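Dnab-like replicative helicase (Bacillus phage SPP1, PDB 3BH0) probably unwinds double-stranded DNA in the 5'-3' direction during phage replication, using ATP hydrolysed by the ATPase domain that forms this chain. Local coordinates at residues 67-71 and 210-214; 241-247 and 260-266. All blocks are in the same frame, centred on the assembly; numbering follows the deposited sequence.

Contact 1. Residues 67-71 and 210-214; sequences RRNFV and SRDLK
The ring of Phe70 packs against helix 202-220, where it meets Leu213 and Lys214. The contact belongs to the RecA-like P-loop ATPase core of a DnaB-family helicase. Phe70 begins strand 70-74, which leads into the probable Walker A loop, and the helix packs on the central sheet.

The tight part is the apolar one. Leu213 CB stands over one face of the ring, 4.1 Å from the Phe70 ring centroid and 29° off its normal, a CH-pi contact. Lys214 N lies over the same face, offset toward the rim. Phe70 CG is anti to the backbone N (chi1 176°), and this carries the ring out from the strand to the helix. Phe70 CE2 comes to 3.8 Å from Ser210 O, the carbonyl that accepts the helix bond from Lys214 N. Val224 and Ala226 of the neighbouring strand also touch the ring.

The other side is polar and partly exposed. Lys214 leaves the helix and its chain bends at chi2. Its CD passes 3.8 Å from Phe70 CB before the amine reaches the turn ahead of the strand. There the side chains of Arg68 and Lys214 cross, and their like charges come close. Asp258 probably offsets this: its carboxylate makes salt bridges to both Lys214 NZ and Arg68 NH2. The same residue accepts a hydrogen bond from Phe70 N, so one aspartate ties the strand start to both cations. On the helix side, Ser210 OG is hydrogen-bonded to Asp256 OD2.

Lys214 NZ also donates to Arg68 O at 2.9 Å, approaching from above the carbonyl plane, 45° out of it.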
ATOM      1  N   ARG A  67      -6.897 -10.778   5.993  1.00 47.57           N
ATOM      2  CA  ARG A  67      -6.665 -10.428   7.387  1.00 48.06           C
ATOM      3  C   ARG A  67      -5.277 -10.789   7.970  1.00 47.41           C
ATOM      4  O   ARG A  67      -4.845 -10.191   8.942  1.00 48.40           O
ATOM      5  CB  ARG A  67      -7.770 -11.046   8.246  1.00 48.84           C
ATOM      6  CG  ARG A  67      -9.188 -10.651   7.840  1.00 51.49           C
ATOM      7  CD  ARG A  67      -9.851  -9.753   8.893  1.00 57.57           C
ATOM      8  NE  ARG A  67     -11.314  -9.761   8.783  1.00 61.31           N
ATOM      9  CZ  ARG A  67     -12.157  -9.301   9.714  1.00 63.50           C
ATOM     10  NH1 ARG A  67     -11.697  -8.790  10.859  1.00 63.83           N
ATOM     11  NH2 ARG A  67     -13.473  -9.351   9.497  1.00 64.32           N
ATOM     12  N   ARG A  68      -4.549 -11.729   7.401  1.00 46.40           N
ATOM     13  CA  ARG A  68      -3.219 -12.004   7.965  1.00 45.45           C
ATOM     14  C   ARG A  68      -2.021 -11.435   7.163  1.00 43.45           C
ATOM     15  O   ARG A  68      -0.871 -11.463   7.630  1.00 42.93           O
ATOM     16  CB  ARG A  68      -3.070 -13.520   8.206  1.00 46.67           C
ATOM     17  CG  ARG A  68      -2.626 -14.356   7.005  1.00 49.24           C
ATOM     18  CD  ARG A  68      -1.183 -14.861   7.174  1.00 53.69           C
ATOM     19  NE  ARG A  68      -0.701 -15.480   5.939  1.00 57.43           N
ATOM     20  CZ  ARG A  68       0.498 -16.035   5.764  1.00 60.00           C
ATOM     21  NH1 ARG A  68       1.401 -16.064   6.734  1.00 60.76           N
ATOM     22  NH2 ARG A  68       0.799 -16.569   4.592  1.00 62.12           N
ATOM     23  N   ASN A  69      -2.306 -10.912   5.969  1.00 41.06           N
ATOM     24  CA  ASN A  69      -1.260 -10.579   4.995  1.00 38.78           C
ATOM     25  C   ASN A  69      -0.320  -9.454   5.411  1.00 37.15           C
ATOM     26  O   ASN A  69      -0.725  -8.455   5.997  1.00 36.60           O
ATOM     27  CB  ASN A  69      -1.849 -10.254   3.615  1.00 38.55           C
ATOM     28  CG  ASN A  69      -2.572 -11.427   2.975  1.00 38.53           C
ATOM     29  OD1 ASN A  69      -3.322 -11.235   2.018  1.00 38.81           O
ATOM     30  ND2 ASN A  69      -2.351 -12.645   3.487  1.00 36.72           N
ATOM     31  N   PHE A  70       0.944  -9.650   5.091  1.00 35.17           N
ATOM     32  CA  PHE A  70       1.937  -8.612   5.196  1.00 33.69           C
ATOM     33  C   PHE A  70       2.378  -8.345   3.762  1.00 33.39           C
ATOM     34  O   PHE A  70       3.052  -9.175   3.139  1.00 33.15           O
ATOM     35  CB  PHE A  70       3.089  -9.080   6.082  1.00 32.87           C
ATOM     36  CG  PHE A  70       4.215  -8.112   6.186  1.00 31.49           C
ATOM     37  CD1 PHE A  70       3.986  -6.742   6.177  1.00 30.06           C
ATOM     38  CD2 PHE A  70       5.515  -8.573   6.317  1.00 31.42           C
ATOM     39  CE1 PHE A  70       5.032  -5.848   6.273  1.00 29.62           C
ATOM     40  CE2 PHE A  70       6.578  -7.680   6.411  1.00 31.43           C
ATOM     41  CZ  PHE A  70       6.330  -6.316   6.393  1.00 30.18           C
ATOM     42  N   VAL A  71       1.941  -7.212   3.220  1.00 32.82           N
ATOM     43  CA  VAL A  71       2.265  -6.863   1.847  1.00 32.39           C
ATOM     44  C   VAL A  71       3.216  -5.685   1.743  1.00 32.09           C
ATOM     45  O   VAL A  71       3.137  -4.707   2.484  1.00 31.96           O
ATOM     46  CB  VAL A  71       1.009  -6.786   0.896  1.00 32.40           C
ATOM     47  CG1 VAL A  71      -0.269  -6.863   1.663  1.00 32.90           C
ATOM     48  CG2 VAL A  71       1.026  -5.575  -0.009  1.00 32.19           C
ATOM     49  N   SER A 210      10.704  -6.057  10.256  1.00 35.49           N
ATOM     50  CA  SER A 210       9.967  -6.953   9.348  1.00 35.94           C
ATOM     51  C   SER A 210       9.208  -8.075  10.085  1.00 35.54           C
ATOM     52  O   SER A 210       8.008  -8.267   9.870  1.00 35.36           O
ATOM     53  CB  SER A 210      10.925  -7.518   8.277  1.00 36.06           C
ATOM     54  OG  SER A 210      10.425  -8.716   7.687  1.00 37.88           O
ATOM     55  N   ARG A 211       9.910  -8.802  10.958  1.00 35.63           N
ATOM     56  CA  ARG A 211       9.288  -9.862  11.769  1.00 35.64           C
ATOM     57  C   ARG A 211       8.113  -9.331  12.559  1.00 35.45           C
ATOM     58  O   ARG A 211       7.030  -9.940  12.556  1.00 36.01           O
ATOM     59  CB  ARG A 211      10.297 -10.507  12.731  1.00 35.24           C
ATOM     60  CG  ARG A 211      11.257 -11.458  12.070  1.00 35.70           C
ATOM     61  CD  ARG A 211      12.104 -12.187  13.101  1.00 36.51           C
ATOM     62  NE  ARG A 211      12.886 -11.265  13.926  1.00 32.61           N
ATOM     63  CZ  ARG A 211      14.129 -10.903  13.644  1.00 32.24           C
ATOM     64  NH1 ARG A 211      14.710 -11.391  12.560  1.00 31.11           N
ATOM     65  NH2 ARG A 211      14.798 -10.062  14.444  1.00 31.54           N
ATOM     66  N   ASP A 212       8.325  -8.187  13.211  1.00 35.00           N
ATOM     67  CA  ASP A 212       7.318  -7.580  14.080  1.00 34.75           C
ATOM     68  C   ASP A 212       6.080  -7.111  13.301  1.00 34.48           C
ATOM     69  O   ASP A 212       4.933  -7.232  13.793  1.00 33.75           O
ATOM     70  CB  ASP A 212       7.941  -6.450  14.931  1.00 34.80           C
ATOM     71  CG  ASP A 212       8.983  -6.972  15.948  1.00 34.93           C
ATOM     72  OD1 ASP A 212       9.172  -8.206  16.029  1.00 37.93           O
ATOM     73  OD2 ASP A 212       9.621  -6.165  16.666  1.00 32.54           O
ATOM     74  N   LEU A 213       6.310  -6.606  12.082  1.00 34.14           N
ATOM     75  CA  LEU A 213       5.208  -6.153  11.219  1.00 33.69           C
ATOM     76  C   LEU A 213       4.327  -7.310  10.803  1.00 33.51           C
ATOM     77  O   LEU A 213       3.107  -7.176  10.719  1.00 33.63           O
ATOM     78  CB  LEU A 213       5.716  -5.383   9.983  1.00 33.40           C
ATOM     79  CG  LEU A 213       6.098  -3.924  10.258  1.00 34.00           C
ATOM     80  CD1 LEU A 213       6.723  -3.257   9.044  1.00 32.62           C
ATOM     81  CD2 LEU A 213       4.908  -3.092  10.790  1.00 34.15           C
ATOM     82  N   LYS A 214       4.949  -8.450  10.537  1.00 34.23           N
ATOM     83  CA  LYS A 214       4.209  -9.653  10.154  1.00 34.78           C
ATOM     84  C   LYS A 214       3.471 -10.247  11.373  1.00 35.12           C
ATOM     85  O   LYS A 214       2.296 -10.630  11.277  1.00 34.84           O
ATOM     86  CB  LYS A 214       5.158 -10.666   9.481  1.00 34.34           C
ATOM     87  CG  LYS A 214       4.569 -12.047   9.160  1.00 34.55           C
ATOM     88  CD  LYS A 214       3.208 -11.979   8.480  1.00 33.99           C
ATOM     89  CE  LYS A 214       2.704 -13.357   8.082  1.00 33.36           C
ATOM     90  NZ  LYS A 214       1.400 -13.222   7.362  1.00 33.52           N
TER

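Contact 2. Residues 241-247 and 260-266; sequences RPMLSDL and IEFLYRD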
ATOM      1  N   ARG A 241      14.060  -3.368 -14.194  1.00 48.42           N
ATOM      2  CA  ARG A 241      12.949  -3.943 -13.444  1.00 47.52           C
ATOM      3  C   ARG A 241      13.473  -4.526 -12.118  1.00 46.52           C
ATOM      4  O   ARG A 241      14.500  -5.222 -12.101  1.00 46.32           O
ATOM      5  CB  ARG A 241      12.188  -4.971 -14.277  1.00 47.15           C
ATOM      6  CG  ARG A 241      10.881  -4.428 -14.767  1.00 47.76           C
ATOM      7  CD  ARG A 241      10.370  -5.120 -16.001  1.00 49.69           C
ATOM      8  NE  ARG A 241      10.919  -4.470 -17.186  1.00 52.57           N
ATOM      9  CZ  ARG A 241      10.301  -4.356 -18.357  1.00 52.63           C
ATOM     10  NH1 ARG A 241       9.071  -4.840 -18.529  1.00 54.22           N
ATOM     11  NH2 ARG A 241      10.922  -3.741 -19.354  1.00 52.60           N
ATOM     12  N   PRO A 242      12.806  -4.191 -10.995  1.00 45.65           N
ATOM     13  CA  PRO A 242      13.304  -4.651  -9.691  1.00 44.97           C
ATOM     14  C   PRO A 242      13.212  -6.151  -9.570  1.00 44.50           C
ATOM     15  O   PRO A 242      12.309  -6.756 -10.143  1.00 44.28           O
ATOM     16  CB  PRO A 242      12.354  -3.987  -8.689  1.00 44.82           C
ATOM     17  CG  PRO A 242      11.697  -2.886  -9.451  1.00 45.09           C
ATOM     18  CD  PRO A 242      11.592  -3.371 -10.856  1.00 45.02           C
ATOM     19  N   MET A 243      14.154  -6.748  -8.849  1.00 44.25           N
ATOM     20  CA  MET A 243      14.055  -8.165  -8.486  1.00 44.20           C
ATOM     21  C   MET A 243      14.174  -8.349  -6.988  1.00 43.28           C
ATOM     22  O   MET A 243      14.499  -7.406  -6.274  1.00 42.72           O
ATOM     23  CB  MET A 243      15.091  -9.011  -9.216  1.00 43.91           C
ATOM     24  CG  MET A 243      16.506  -8.586  -9.015  1.00 44.34           C
ATOM     25  SD  MET A 243      17.541  -9.323 -10.279  1.00 46.53           S
ATOM     26  CE  MET A 243      16.563  -9.045 -11.758  1.00 44.97           C
ATOM     27  N   LEU A 244      13.906  -9.566  -6.524  1.00 43.04           N
ATOM     28  CA  LEU A 244      13.863  -9.856  -5.088  1.00 43.19           C
ATOM     29  C   LEU A 244      15.196  -9.610  -4.400  1.00 43.81           C
ATOM     30  O   LEU A 244      15.224  -9.167  -3.253  1.00 43.88           O
ATOM     31  CB  LEU A 244      13.347 -11.272  -4.811  1.00 42.62           C
ATOM     32  CG  LEU A 244      11.871 -11.536  -5.119  1.00 41.25           C
ATOM     33  CD1 LEU A 244      11.612 -13.038  -5.055  1.00 41.42           C
ATOM     34  CD2 LEU A 244      10.937 -10.798  -4.183  1.00 38.55           C
ATOM     35  N   SER A 245      16.287  -9.871  -5.117  1.00 44.89           N
ATOM     36  CA  SER A 245      17.635  -9.561  -4.647  1.00 46.21           C
ATOM     37  C   SER A 245      17.873  -8.056  -4.388  1.00 47.15           C
ATOM     38  O   SER A 245      18.805  -7.695  -3.665  1.00 47.69           O
ATOM     39  CB  SER A 245      18.687 -10.104  -5.630  1.00 46.42           C
ATOM     40  OG  SER A 245      18.792  -9.283  -6.784  1.00 46.42           O
ATOM     41  N   ASP A 246      17.038  -7.184  -4.956  1.00 47.90           N
ATOM     42  CA  ASP A 246      17.182  -5.728  -4.748  1.00 48.69           C
ATOM     43  C   ASP A 246      16.863  -5.260  -3.323  1.00 50.17           C
ATOM     44  O   ASP A 246      17.218  -4.142  -2.923  1.00 49.86           O
ATOM     45  CB  ASP A 246      16.356  -4.948  -5.773  1.00 47.67           C
ATOM     46  CG  ASP A 246      16.894  -5.095  -7.176  1.00 46.19           C
ATOM     47  OD1 ASP A 246      18.136  -5.126  -7.328  1.00 43.21           O
ATOM     48  OD2 ASP A 246      16.080  -5.181  -8.122  1.00 43.49           O
ATOM     49  N   LEU A 247      16.198  -6.121  -2.558  1.00 52.29           N
ATOM     50  CA  LEU A 247      15.869  -5.805  -1.173  1.00 54.58           C
ATOM     51  C   LEU A 247      17.086  -6.009  -0.248  1.00 56.21           C
ATOM     52  O   LEU A 247      16.923  -6.224   0.946  1.00 56.91           O
ATOM     53  CB  LEU A 247      14.648  -6.620  -0.719  1.00 54.03           C
ATOM     54  CG  LEU A 247      13.320  -6.403  -1.466  1.00 54.02           C
ATOM     55  CD1 LEU A 247      12.409  -7.633  -1.389  1.00 52.35           C
ATOM     56  CD2 LEU A 247      12.592  -5.160  -0.972  1.00 53.27           C
ATOM     57  N   ILE A 260       4.672  -9.212  -2.361  1.00 33.74           N
ATOM     58  CA  ILE A 260       5.602  -8.155  -2.688  1.00 33.32           C
ATOM     59  C   ILE A 260       5.271  -7.627  -4.069  1.00 33.03           C
ATOM     60  O   ILE A 260       5.422  -8.316  -5.079  1.00 32.36           O
ATOM     61  CB  ILE A 260       7.068  -8.633  -2.628  1.00 33.42           C
ATOM     62  CG1 ILE A 260       7.400  -9.141  -1.218  1.00 32.76           C
ATOM     63  CG2 ILE A 260       8.026  -7.509  -3.099  1.00 33.60           C
ATOM     64  CD1 ILE A 260       8.796  -9.780  -1.068  1.00 32.95           C
ATOM     65  N   GLU A 261       4.800  -6.394  -4.108  1.00 33.32           N
ATOM     66  CA  GLU A 261       4.552  -5.759  -5.379  1.00 33.86           C
ATOM     67  C   GLU A 261       5.578  -4.666  -5.673  1.00 33.45           C
ATOM     68  O   GLU A 261       5.706  -3.703  -4.932  1.00 33.30           O
ATOM     69  CB  GLU A 261       3.098  -5.289  -5.496  1.00 34.19           C
ATOM     70  CG  GLU A 261       2.465  -4.855  -4.213  1.00 36.77           C
ATOM     71  CD  GLU A 261       0.949  -4.886  -4.248  1.00 38.61           C
ATOM     72  OE1 GLU A 261       0.389  -5.976  -4.099  1.00 40.46           O
ATOM     73  OE2 GLU A 261       0.311  -3.823  -4.372  1.00 39.87           O
ATOM     74  N   PHE A 262       6.355  -4.881  -6.732  1.00 33.12           N
ATOM     75  CA  PHE A 262       7.266  -3.882  -7.261  1.00 33.19           C
ATOM     76  C   PHE A 262       6.533  -3.001  -8.267  1.00 33.14           C
ATOM     77  O   PHE A 262       5.628  -3.462  -8.965  1.00 32.80           O
ATOM     78  CB  PHE A 262       8.449  -4.543  -7.970  1.00 33.24           C
ATOM     79  CG  PHE A 262       9.379  -5.307  -7.063  1.00 32.46           C
ATOM     80  CD1 PHE A 262       9.796  -4.781  -5.854  1.00 33.17           C
ATOM     81  CD2 PHE A 262       9.883  -6.536  -7.462  1.00 33.25           C
ATOM     82  CE1 PHE A 262      10.683  -5.492  -5.031  1.00 32.92           C
ATOM     83  CE2 PHE A 262      10.781  -7.251  -6.659  1.00 33.00           C
ATOM     84  CZ  PHE A 262      11.175  -6.728  -5.440  1.00 33.12           C
ATOM     85  N   LEU A 263       6.923  -1.735  -8.315  1.00 33.33           N
ATOM     86  CA  LEU A 263       6.463  -0.808  -9.338  1.00 34.11           C
ATOM     87  C   LEU A 263       7.619  -0.444 -10.256  1.00 34.91           C
ATOM     88  O   LEU A 263       8.739  -0.208  -9.814  1.00 34.91           O
ATOM     89  CB  LEU A 263       5.869   0.455  -8.714  1.00 33.84           C
ATOM     90  CG  LEU A 263       4.410   0.533  -8.232  1.00 35.02           C
ATOM     91  CD1 LEU A 263       3.705  -0.802  -8.024  1.00 35.00           C
ATOM     92  CD2 LEU A 263       4.382   1.309  -6.953  1.00 36.52           C
ATOM     93  N   TYR A 264       7.337  -0.412 -11.547  1.00 36.03           N
ATOM     94  CA  TYR A 264       8.303  -0.022 -12.545  1.00 36.89           C
ATOM     95  C   TYR A 264       7.576   0.805 -13.573  1.00 37.83           C
ATOM     96  O   TYR A 264       6.531   0.399 -14.079  1.00 37.27           O
ATOM     97  CB  TYR A 264       8.905  -1.268 -13.180  1.00 37.05           C
ATOM     98  CG  TYR A 264       9.861  -1.013 -14.311  1.00 36.91           C
ATOM     99  CD1 TYR A 264      11.169  -0.609 -14.062  1.00 38.17           C
ATOM    100  CD2 TYR A 264       9.468  -1.202 -15.630  1.00 36.68           C
ATOM    101  CE1 TYR A 264      12.056  -0.391 -15.102  1.00 38.52           C
ATOM    102  CE2 TYR A 264      10.340  -0.983 -16.676  1.00 36.66           C
ATOM    103  CZ  TYR A 264      11.631  -0.579 -16.412  1.00 38.00           C
ATOM    104  OH  TYR A 264      12.506  -0.364 -17.448  1.00 38.08           O
ATOM    105  N   ARG A 265       8.128   1.977 -13.862  1.00 39.63           N
ATOM    106  CA  ARG A 265       7.558   2.881 -14.851  1.00 41.41           C
ATOM    107  C   ARG A 265       8.590   3.049 -15.974  1.00 42.48           C
ATOM    108  O   ARG A 265       9.543   3.809 -15.836  1.00 42.85           O
ATOM    109  CB  ARG A 265       7.221   4.197 -14.161  1.00 41.58           C
ATOM    110  CG  ARG A 265       6.386   5.153 -14.968  1.00 42.82           C
ATOM    111  CD  ARG A 265       6.138   6.420 -14.173  1.00 45.13           C
ATOM    112  NE  ARG A 265       6.435   7.588 -14.993  1.00 49.18           N
ATOM    113  CZ  ARG A 265       7.423   8.452 -14.765  1.00 50.16           C
ATOM    114  NH1 ARG A 265       8.215   8.318 -13.709  1.00 50.26           N
ATOM    115  NH2 ARG A 265       7.608   9.464 -15.600  1.00 52.28           N
ATOM    116  N   ASP A 266       8.416   2.304 -17.067  1.00 43.90           N
ATOM    117  CA  ASP A 266       9.449   2.196 -18.119  1.00 45.36           C
ATOM    118  C   ASP A 266       9.909   3.539 -18.690  1.00 45.64           C
ATOM    119  O   ASP A 266      11.088   3.696 -19.030  1.00 45.87           O
ATOM    120  CB  ASP A 266       9.014   1.247 -19.260  1.00 45.71           C
ATOM    121  CG  ASP A 266      10.174   0.871 -20.200  1.00 47.87           C
ATOM    122  OD1 ASP A 266      10.617  -0.297 -20.210  1.00 51.59           O
ATOM    123  OD2 ASP A 266      10.667   1.732 -20.941  1.00 51.42           O
TER
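Pro242 and Arg241 each lie over an aromatic ring of strand 259-265. Pro242 CB sits over one face of Phe262, 3.8 Å from the ring centroid. Ile260 CG2 covers the opposite face, so this ring is sandwiched between aliphatic groups. Arg241 CG lies over the face of Tyr264, 3.7 Å from its centroid. The chain then bends at chi3 (-88°), and the guanidinium lies nearly flat near the rim of the same ring, the two planes 21° apart. Tyr264 CE2 is under a guanidinium face, 3.6 Å from Arg241 NE.

Leu247 CD1 meets the edge of Phe262, and Leu244 CD2 reaches Ile260 CD1 at 3.9 Å. In this RecA-like fold the loop after strand 223-228 runs along strand 259-265, in the opposite direction to it. Phe262 also touches Ala74 and Ala284, on the strands flanking its own.

Further out, Asp266 OD1 forms a long salt bridge with Arg241 NH2 at 3.6 Å. The oxygen lies well out of the guanidinium plane, so charge alone acts. Tyr264 OH makes a weak hydrogen bond to that same oxygen.

Asp246 probably helps to set the loop's shape: Asp246 OD2 accepts a nearly straight bond from Met243 N at 2.6 Å and forms a salt bridge with Arg237, which also donates from NH1 to Arg241 O.

From the N terminus, the chain first enters strand 70-74 through residues 67-71. It then runs through much of the core before helix 202-220 returns, and contact 1 closes this long loop of 138 residues. Strand 223-228 follows, and the chain leaves the sheet through the loop holding 241-247. Helix 252-256 then brings it to strand 259-265, where contact 2 closes a short loop of 12 residues. The two loops follow in series and neither nests nor crosses. Strands 70-74 and 259-265 are parallel neighbours, so both contacts reach one sheet. They touch where Val71 CG2 packs against Glu261 OE1.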